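Local coordinates for plasmin and fibronectin-binding protein A (Streptococcus pneumoniae, PDB 4MR0) that acts as a fibronectin-dependent surface adhesin and invasin and binds human fibronectin, plasmin, plasminogen and serum albumin, at residues T358-I366 with R380-L388; I506-V517 with Y529-K540. All coordinates share one frame; numbering follows the deposited sequence.

Interaction 1. Residues T358-I366 with R380-L388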
loop_
_atom_site.group_PDB
_atom_site.type_symbol
_atom_site.label_atom_id
_atom_site.label_comp_id
_atom_site.label_asym_id
_atom_site.label_seq_id
_atom_site.Cartn_x
_atom_site.Cartn_y
_atom_site.Cartn_z
ATOM N N THR A 358 12.933 -5.276 13.695
ATOM C CA THR A 358 12.832 -4.571 12.418
ATOM C C THR A 358 12.795 -3.065 12.653
ATOM O O THR A 358 12.175 -2.596 13.606
ATOM C CB THR A 358 11.556 -4.953 11.635
ATOM O OG1 THR A 358 10.398 -4.555 12.388
ATOM C CG2 THR A 358 11.515 -6.454 11.367
ATOM N N GLN A 359 13.476 -2.312 11.795
ATOM C CA GLN A 359 13.480 -0.861 11.909
ATOM C C GLN A 359 12.333 -0.346 11.032
ATOM O O GLN A 359 12.218 -0.713 9.862
ATOM C CB GLN A 359 14.824 -0.292 11.441
ATOM C CG GLN A 359 15.002 1.213 11.685
ATOM C CD GLN A 359 14.853 1.609 13.153
ATOM O OE1 GLN A 359 15.540 1.076 14.031
ATOM N NE2 GLN A 359 13.960 2.561 13.421
ATOM N N ASN A 360 11.481 0.495 11.613
ATOM C CA ASN A 360 10.325 1.043 10.913
ATOM C C ASN A 360 10.629 1.853 9.653
ATOM O O ASN A 360 11.461 2.761 9.676
ATOM C CB ASN A 360 9.519 1.942 11.868
ATOM C CG ASN A 360 8.740 1.156 12.919
ATOM O OD1 ASN A 360 8.972 -0.033 13.135
ATOM N ND2 ASN A 360 7.806 1.837 13.584
ATOM N N PRO A 361 9.987 1.507 8.520
ATOM C CA PRO A 361 10.245 2.291 7.307
ATOM C C PRO A 361 9.850 3.738 7.662
ATOM O O PRO A 361 8.827 3.952 8.322
ATOM C CB PRO A 361 9.295 1.667 6.290
ATOM C CG PRO A 361 9.359 0.198 6.665
ATOM C CD PRO A 361 9.302 0.239 8.199
ATOM N N SER A 362 10.640 4.720 7.236
ATOM C CA SER A 362 10.343 6.111 7.579
ATOM C C SER A 362 10.369 7.081 6.398
ATOM O O SER A 362 11.015 6.821 5.382
ATOM C CB SER A 362 11.313 6.594 8.672
ATOM O OG SER A 362 12.653 6.615 8.204
ATOM N N ASN A 363 9.670 8.204 6.563
ATOM C CA ASN A 363 9.538 9.246 5.542
ATOM C C ASN A 363 8.923 8.627 4.295
ATOM O O ASN A 363 9.518 8.601 3.209
ATOM C CB ASN A 363 10.886 9.901 5.215
ATOM C CG ASN A 363 10.731 11.142 4.336
ATOM O OD1 ASN A 363 9.642 11.712 4.237
ATOM N ND2 ASN A 363 11.820 11.572 3.707
ATOM N N ILE A 364 7.711 8.123 4.492
ATOM C CA ILE A 364 6.925 7.466 3.462
ATOM C C ILE A 364 5.861 8.460 3.021
ATOM O O ILE A 364 5.023 8.880 3.821
ATOM C CB ILE A 364 6.230 6.212 4.033
ATOM C CG1 ILE A 364 7.259 5.330 4.754
ATOM C CG2 ILE A 364 5.534 5.441 2.921
ATOM C CD1 ILE A 364 8.360 4.799 3.842
ATOM N N LYS A 365 5.898 8.834 1.748
ATOM C CA LYS A 365 4.937 9.789 1.220
ATOM C C LYS A 365 4.047 9.138 0.179
ATOM O O LYS A 365 4.532 8.533 -0.771
ATOM C CB LYS A 365 5.669 10.979 0.600
ATOM C CG LYS A 365 6.515 11.750 1.589
ATOM C CD LYS A 365 7.282 12.885 0.905
ATOM C CE LYS A 365 8.037 13.712 1.932
ATOM N NZ LYS A 365 8.992 14.650 1.285
ATOM N N ILE A 366 2.742 9.267 0.367
ATOM C CA ILE A 366 1.763 8.690 -0.548
ATOM C C ILE A 366 0.977 9.898 -1.010
ATOM O O ILE A 366 0.119 10.401 -0.286
ATOM C CB ILE A 366 0.879 7.678 0.203
ATOM C CG1 ILE A 366 1.768 6.521 0.685
ATOM C CG2 ILE A 366 -0.246 7.190 -0.691
ATOM C CD1 ILE A 366 1.082 5.530 1.595
ATOM N N ARG A 380 -2.787 0.740 4.176
ATOM C CA ARG A 380 -2.875 0.049 5.458
ATOM C C ARG A 380 -1.477 -0.367 5.887
ATOM O O ARG A 380 -0.746 -0.998 5.118
ATOM C CB ARG A 380 -3.779 -1.181 5.345
ATOM C CG ARG A 380 -3.770 -2.073 6.586
ATOM C CD ARG A 380 -4.858 -3.136 6.497
ATOM N NE ARG A 380 -4.863 -4.042 7.644
ATOM C CZ ARG A 380 -4.105 -5.128 7.752
ATOM N NH1 ARG A 380 -3.263 -5.460 6.782
ATOM N NH2 ARG A 380 -4.202 -5.896 8.829
ATOM N N PHE A 381 -1.107 -0.030 7.117
ATOM C CA PHE A 381 0.231 -0.357 7.584
ATOM C C PHE A 381 0.395 -0.357 9.098
ATOM O O PHE A 381 -0.386 0.259 9.827
ATOM C CB PHE A 381 1.227 0.660 7.008
ATOM C CG PHE A 381 0.930 2.088 7.409
ATOM C CD1 PHE A 381 0.003 2.853 6.700
ATOM C CD2 PHE A 381 1.541 2.651 8.529
ATOM C CE1 PHE A 381 -0.313 4.158 7.105
ATOM C CE2 PHE A 381 1.228 3.958 8.942
ATOM C CZ PHE A 381 0.299 4.708 8.227
ATOM N N THR A 382 1.429 -1.063 9.551
ATOM C CA THR A 382 1.803 -1.110 10.958
ATOM C C THR A 382 3.323 -1.012 10.940
ATOM O O THR A 382 3.971 -1.618 10.091
ATOM C CB THR A 382 1.384 -2.437 11.669
ATOM O OG1 THR A 382 1.822 -2.402 13.037
ATOM C CG2 THR A 382 2.015 -3.651 10.986
ATOM N N GLY A 383 3.895 -0.236 11.852
ATOM C CA GLY A 383 5.339 -0.108 11.882
ATOM C C GLY A 383 5.975 0.916 10.951
ATOM O O GLY A 383 7.054 0.668 10.416
ATOM N N PHE A 384 5.313 2.051 10.733
ATOM C CA PHE A 384 5.873 3.121 9.894
ATOM C C PHE A 384 6.110 4.334 10.794
ATOM O O PHE A 384 5.418 4.513 11.792
ATOM C CB PHE A 384 4.899 3.558 8.788
ATOM C CG PHE A 384 4.892 2.674 7.566
ATOM C CD1 PHE A 384 5.656 1.509 7.508
ATOM C CD2 PHE A 384 4.082 3.000 6.479
ATOM C CE1 PHE A 384 5.610 0.680 6.382
ATOM C CE2 PHE A 384 4.028 2.180 5.348
ATOM C CZ PHE A 384 4.796 1.015 5.303
ATOM N N THR A 385 7.074 5.170 10.430
ATOM C CA THR A 385 7.356 6.380 11.192
ATOM C C THR A 385 7.517 7.532 10.205
ATOM O O THR A 385 8.238 7.412 9.214
ATOM C CB THR A 385 8.635 6.232 12.033
ATOM O OG1 THR A 385 8.527 5.065 12.863
ATOM C CG2 THR A 385 8.830 7.461 12.925
ATOM N N ASP A 386 6.827 8.637 10.471
ATOM C CA ASP A 386 6.869 9.810 9.600
ATOM C C ASP A 386 6.272 9.455 8.240
ATOM O O ASP A 386 6.982 9.223 7.260
ATOM C CB ASP A 386 8.306 10.326 9.440
ATOM C CG ASP A 386 8.389 11.569 8.561
ATOM O OD1 ASP A 386 7.337 12.212 8.320
ATOM O OD2 ASP A 386 9.509 11.913 8.118
ATOM N N VAL A 387 4.947 9.408 8.210
ATOM C CA VAL A 387 4.203 9.076 7.008
ATOM C C VAL A 387 3.335 10.250 6.603
ATOM O O VAL A 387 2.792 10.957 7.459
ATOM C CB VAL A 387 3.275 7.874 7.256
ATOM C CG1 VAL A 387 2.531 7.517 5.983
ATOM C CG2 VAL A 387 4.085 6.691 7.764
ATOM N N LEU A 388 3.210 10.461 5.299
ATOM C CA LEU A 388 2.375 11.534 4.787
ATOM C C LEU A 388 1.474 10.970 3.698
ATOM O O LEU A 388 1.947 10.533 2.645
ATOM C CB LEU A 388 3.228 12.678 4.221
ATOM C CG LEU A 388 2.427 13.821 3.571
ATOM C CD1 LEU A 388 1.470 14.428 4.601
ATOM C CD2 LEU A 388 3.378 14.887 3.021
HETATM O O HOH W 1 6.927 4.673 15.026
#

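Interaction 2. Residues I506-V517 with Y529-K540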
loop_
_atom_site.group_PDB
_atom_site.type_symbol
_atom_site.label_atom_id
_atom_site.label_comp_id
_atom_site.label_asym_id
_atom_site.label_seq_id
_atom_site.Cartn_x
_atom_site.Cartn_y
_atom_site.Cartn_z
ATOM N N ILE A 506 -16.829 11.608 13.713
ATOM C CA ILE A 506 -15.541 11.281 14.305
ATOM C C ILE A 506 -15.698 10.592 15.654
ATOM O O ILE A 506 -16.488 11.022 16.498
ATOM C CB ILE A 506 -14.688 12.553 14.514
ATOM C CG1 ILE A 506 -14.382 13.197 13.162
ATOM C CG2 ILE A 506 -13.399 12.210 15.261
ATOM C CD1 ILE A 506 -13.879 14.629 13.265
ATOM N N VAL A 507 -14.943 9.517 15.850
ATOM C CA VAL A 507 -14.964 8.797 17.110
ATOM C C VAL A 507 -13.545 8.741 17.649
ATOM O O VAL A 507 -12.640 8.243 16.981
ATOM C CB VAL A 507 -15.479 7.342 16.953
ATOM C CG1 VAL A 507 -15.351 6.611 18.286
ATOM C CG2 VAL A 507 -16.929 7.339 16.485
ATOM N N ILE A 508 -13.352 9.285 18.846
ATOM C CA ILE A 508 -12.050 9.273 19.496
ATOM C C ILE A 508 -12.268 8.458 20.761
ATOM O O ILE A 508 -12.993 8.876 21.669
ATOM C CB ILE A 508 -11.575 10.696 19.830
ATOM C CG1 ILE A 508 -11.294 11.447 18.527
ATOM C CG2 ILE A 508 -10.320 10.647 20.695
ATOM C CD1 ILE A 508 -10.860 12.887 18.731
ATOM N N GLU A 509 -11.641 7.288 20.805
ATOM C CA GLU A 509 -11.811 6.367 21.915
ATOM C C GLU A 509 -10.537 5.955 22.630
ATOM O O GLU A 509 -9.582 5.506 22.002
ATOM C CB GLU A 509 -12.525 5.116 21.399
ATOM C CG GLU A 509 -12.777 4.044 22.439
ATOM C CD GLU A 509 -13.486 2.831 21.851
ATOM O OE1 GLU A 509 -14.051 2.947 20.738
ATOM O OE2 GLU A 509 -13.486 1.770 22.511
ATOM N N ASP A 510 -10.539 6.103 23.951
ATOM C CA ASP A 510 -9.401 5.709 24.783
ATOM C C ASP A 510 -8.072 6.377 24.473
ATOM O O ASP A 510 -7.015 5.808 24.747
ATOM C CB ASP A 510 -9.214 4.193 24.712
ATOM C CG ASP A 510 -10.209 3.446 25.567
ATOM O OD1 ASP A 510 -10.063 3.482 26.808
ATOM O OD2 ASP A 510 -11.141 2.829 25.001
ATOM N N SER A 511 -8.113 7.580 23.914
ATOM C CA SER A 511 -6.882 8.289 23.595
ATOM C C SER A 511 -6.410 9.100 24.797
ATOM O O SER A 511 -7.220 9.574 25.594
ATOM C CB SER A 511 -7.099 9.186 22.376
ATOM O OG SER A 511 -7.442 8.393 21.247
ATOM N N LYS A 512 -5.097 9.244 24.930
ATOM C CA LYS A 512 -4.513 9.968 26.054
ATOM C C LYS A 512 -3.595 11.094 25.589
ATOM O O LYS A 512 -3.403 11.303 24.390
ATOM C CB LYS A 512 -3.732 8.987 26.942
ATOM C CG LYS A 512 -4.610 7.877 27.529
ATOM C CD LYS A 512 -3.871 6.547 27.714
ATOM C CE LYS A 512 -3.033 6.499 28.991
ATOM N NZ LYS A 512 -2.489 5.124 29.216
ATOM N N GLY A 513 -3.030 11.820 26.545
ATOM C CA GLY A 513 -2.140 12.911 26.205
ATOM C C GLY A 513 -2.839 14.060 25.504
ATOM O O GLY A 513 -4.049 14.248 25.641
ATOM N N LYS A 514 -2.072 14.821 24.730
ATOM C CA LYS A 514 -2.604 15.975 24.019
ATOM C C LYS A 514 -3.540 15.650 22.860
ATOM O O LYS A 514 -3.177 14.948 21.909
ATOM C CB LYS A 514 -1.456 16.857 23.520
ATOM C CG LYS A 514 -1.932 18.177 22.934
ATOM C CD LYS A 514 -0.789 19.152 22.745
ATOM C CE LYS A 514 -1.317 20.510 22.323
ATOM N NZ LYS A 514 -2.333 21.022 23.292
ATOM N N ILE A 515 -4.753 16.182 22.952
ATOM C CA ILE A 515 -5.771 15.982 21.934
ATOM C C ILE A 515 -6.322 17.338 21.492
ATOM O O ILE A 515 -6.615 18.206 22.325
ATOM C CB ILE A 515 -6.915 15.117 22.477
ATOM C CG1 ILE A 515 -6.367 13.733 22.858
ATOM C CG2 ILE A 515 -8.030 15.005 21.441
ATOM C CD1 ILE A 515 -7.405 12.778 23.414
ATOM N N THR A 516 -6.449 17.516 20.180
ATOM C CA THR A 516 -6.954 18.760 19.613
ATOM C C THR A 516 -7.892 18.439 18.465
ATOM O O THR A 516 -7.489 17.822 17.482
ATOM C CB THR A 516 -5.812 19.639 19.057
ATOM O OG1 THR A 516 -4.794 19.790 20.048
ATOM C CG2 THR A 516 -6.341 21.021 18.683
ATOM N N VAL A 517 -9.148 18.844 18.603
ATOM C CA VAL A 517 -10.152 18.614 17.573
ATOM C C VAL A 517 -10.746 19.984 17.288
ATOM O O VAL A 517 -11.541 20.497 18.073
ATOM C CB VAL A 517 -11.242 17.649 18.075
ATOM C CG1 VAL A 517 -12.283 17.422 16.988
ATOM C CG2 VAL A 517 -10.606 16.325 18.475
ATOM N N TYR A 529 -21.939 13.652 15.721
ATOM C CA TYR A 529 -20.862 14.226 14.922
ATOM C C TYR A 529 -19.506 13.837 15.508
ATOM O O TYR A 529 -18.616 13.371 14.795
ATOM C CB TYR A 529 -20.962 15.757 14.900
ATOM C CG TYR A 529 -22.153 16.332 14.158
ATOM C CD1 TYR A 529 -23.061 15.509 13.492
ATOM C CD2 TYR A 529 -22.353 17.712 14.105
ATOM C CE1 TYR A 529 -24.141 16.052 12.787
ATOM C CE2 TYR A 529 -23.421 18.264 13.407
ATOM C CZ TYR A 529 -24.309 17.432 12.749
ATOM O OH TYR A 529 -25.348 17.982 12.034
ATOM N N ILE A 530 -19.362 14.042 16.813
ATOM C CA ILE A 530 -18.120 13.744 17.517
ATOM C C ILE A 530 -18.383 12.936 18.783
ATOM O O ILE A 530 -19.232 13.296 19.598
ATOM C CB ILE A 530 -17.394 15.048 17.928
ATOM C CG1 ILE A 530 -17.171 15.930 16.699
ATOM C CG2 ILE A 530 -16.069 14.722 18.605
ATOM C CD1 ILE A 530 -16.673 17.325 17.028
ATOM N N SER A 531 -17.652 11.839 18.937
ATOM C CA SER A 531 -17.771 10.982 20.111
ATOM C C SER A 531 -16.401 10.906 20.778
ATOM O O SER A 531 -15.452 10.375 20.202
ATOM C CB SER A 531 -18.221 9.576 19.708
ATOM O OG SER A 531 -19.462 9.612 19.032
ATOM N N PHE A 532 -16.303 11.450 21.986
ATOM C CA PHE A 532 -15.056 11.451 22.747
ATOM C C PHE A 532 -15.293 10.489 23.906
ATOM O O PHE A 532 -15.885 10.852 24.926
ATOM C CB PHE A 532 -14.765 12.872 23.241
ATOM C CG PHE A 532 -13.409 13.048 23.862
ATOM C CD1 PHE A 532 -12.348 12.218 23.518
ATOM C CD2 PHE A 532 -13.182 14.089 24.757
ATOM C CE1 PHE A 532 -11.078 12.421 24.056
ATOM C CE2 PHE A 532 -11.913 14.305 25.301
ATOM C CZ PHE A 532 -10.860 13.466 24.949
ATOM N N ILE A 533 -14.812 9.262 23.733
ATOM C CA ILE A 533 -15.012 8.188 24.699
ATOM C C ILE A 533 -13.788 7.650 25.433
ATOM O O ILE A 533 -12.700 7.553 24.871
ATOM C CB ILE A 533 -15.668 6.990 23.993
ATOM C CG1 ILE A 533 -17.020 7.402 23.413
ATOM C CG2 ILE A 533 -15.807 5.833 24.951
ATOM C CD1 ILE A 533 -17.565 6.414 22.405
ATOM N N LYS A 534 -13.991 7.281 26.693
ATOM C CA LYS A 534 -12.937 6.691 27.504
ATOM C C LYS A 534 -13.552 5.465 28.169
ATOM O O LYS A 534 -14.763 5.405 28.371
ATOM C CB LYS A 534 -12.440 7.664 28.575
ATOM C CG LYS A 534 -13.472 7.990 29.638
ATOM C CD LYS A 534 -12.832 8.674 30.836
ATOM C CE LYS A 534 -13.860 8.942 31.923
ATOM N NZ LYS A 534 -13.237 9.533 33.141
ATOM N N SER A 535 -12.728 4.482 28.500
ATOM C CA SER A 535 -13.243 3.282 29.135
ATOM C C SER A 535 -12.467 2.981 30.401
ATOM O O SER A 535 -11.338 3.434 30.575
ATOM C CB SER A 535 -13.133 2.082 28.192
ATOM O OG SER A 535 -11.800 1.600 28.142
ATOM N N ASN A 536 -13.093 2.220 31.288
ATOM C CA ASN A 536 -12.466 1.805 32.532
ATOM C C ASN A 536 -12.182 0.324 32.330
ATOM O O ASN A 536 -12.484 -0.225 31.273
ATOM C CB ASN A 536 -13.415 2.000 33.713
ATOM C CG ASN A 536 -14.795 1.417 33.455
ATOM O OD1 ASN A 536 -15.696 2.107 32.967
ATOM N ND2 ASN A 536 -14.963 0.134 33.768
ATOM N N ALA A 537 -11.613 -0.326 33.338
ATOM C CA ALA A 537 -11.279 -1.743 33.229
ATOM C C ALA A 537 -12.451 -2.655 32.859
ATOM O O ALA A 537 -12.243 -3.842 32.539
ATOM C CB ALA A 537 -10.643 -2.223 34.522
ATOM N N ASN A 538 -13.669 -2.117 32.857
ATOM C CA ASN A 538 -14.825 -2.961 32.543
ATOM C C ASN A 538 -15.901 -2.384 31.606
ATOM O O ASN A 538 -16.650 -3.141 31.002
ATOM C CB ASN A 538 -15.495 -3.382 33.849
ATOM C CG ASN A 538 -14.526 -4.041 34.807
ATOM O OD1 ASN A 538 -14.522 -3.760 36.013
ATOM N ND2 ASN A 538 -13.690 -4.929 34.271
ATOM N N GLY A 539 -15.967 -1.057 31.460
ATOM C CA GLY A 539 -17.011 -0.443 30.643
ATOM C C GLY A 539 -16.664 0.838 29.912
ATOM O O GLY A 539 -15.498 1.147 29.758
ATOM N N LYS A 540 -17.676 1.604 29.510
ATOM C CA LYS A 540 -17.448 2.812 28.729
ATOM C C LYS A 540 -18.226 4.032 29.167
ATOM O O LYS A 540 -19.361 3.916 29.596
ATOM C CB LYS A 540 -17.770 2.508 27.263
ATOM C CG LYS A 540 -16.835 3.183 26.295
ATOM C CD LYS A 540 -16.814 2.530 24.914
ATOM C CE LYS A 540 -18.190 2.515 24.286
ATOM N NZ LYS A 540 -18.203 1.800 22.976
HETATM O O HOH W 2 -10.585 9.330 24.090
#

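Interaction 1. Residues T358-I366 with R380-L388
P361 and F384 show how successive turns of a parallel beta-helix fit by shape. The proline ring comes obliquely against the phenyl group, with P361 CG 3.8 Å from F384 CE1. CG of F384 stands anti to its own carbonyl carbon (chi1 -81°), which brings the ring back toward the proline although the CA-CB bond starts away from it. F381 CB packs near the rim of one ring face, and I364 CG1 lies above the plane on the other side, also toward the rim, so the phenyl fills the hollow between them. Further along, V387 CG2 nestles beside I364 CB at 4.3 Å.

At the other end, the bump is a carboxamide and the hollow is a glycine. N360 lays its side chain close over the G383 carbonyl, CG 3.1 Å from G383 O; the positive phi of G383 (84°) suits glycine. The amide nitrogen is held by D426 O and, weakly, by a water that also meets the T385 hydroxyl.

Parallel backbone bonds join the rest, among them T385 N to P361 O and I366 N to L388 O, the latter 2.7 Å long. Both segments turn a corner, at N363 and D386, whose amide and carboxylate run side by side, their planes 5° apart; N363 ND2 is hydrogen-bonded to N328 OD1 of the preceding turn, and a calcium ion lies about 3 Å from the N363 side chain.

Strand 306-308 adds I307 against P361, I364 and F384, while strand 329-337 bonds to K365 from the preceding turn and strand 431-440 receives F381 and L388 from the following one.

Interaction 2. Residues I506-V517 with Y529-K540
Strands 506-509 and 530-535 run parallel, 5° apart, with axes 4.7 Å from each other, and five backbone bonds alternate between them from I506 N to Y529 O through D510 N to I533 O. The I508 N to S531 O bond is almost straight, at 176°. A water continues the ladder where strand 506-509 ends, donating to I533 O and accepting from S511 N.

Bridged residues share a face: I506 with I530 and I508 with F532 inward, V507 with S531 and E509 with I533 on the other. Inside, F532 carries the contact: CG lies anti to the backbone N (chi1 -171°), which brings the ring toward its neighbour, CD1 3.8 Å from I508 CG2. I515, arriving from the opposite direction, sets CD1 3.7 Å from F532 CE1, and Y560 meets the same ring edge-to-face. Past the last bridge, D510 OD1 accepts the S535 hydroxyl at 2.9 Å through its syn lone pair, with a weak second bond from S535 N at the end of strand 530-535.

Parallel strands in register, with aliphatic and aromatic side chains stacked inward, are characteristic of a parallel beta-helix, consistent with the PbH1 repeats and pectate lyase-like family.

Overall arrangement
Both contacts illustrate one rule of the solenoid: a chain segment pairs with its counterpart one turn later. From the N terminus, 358-366 runs into strand 364-372, and interaction 1 closes the loop when the chain returns at 380-388, which takes in part of strand 377-381 and enters strand 387-396. Several turns later, interaction 2 closes the circuit between 506-517 and 529-540. The two are in series, neither nested nor crossed, with centres about 25 Å apart and nearest atoms about 16 Å apart. Strand 377-381 is one outermost strand of the seven-stranded sheet in which 506-509 and 530-535 are fifth and sixth, next to antiparallel 540-542, so that sheet links the middle of the helix to its C-terminal end.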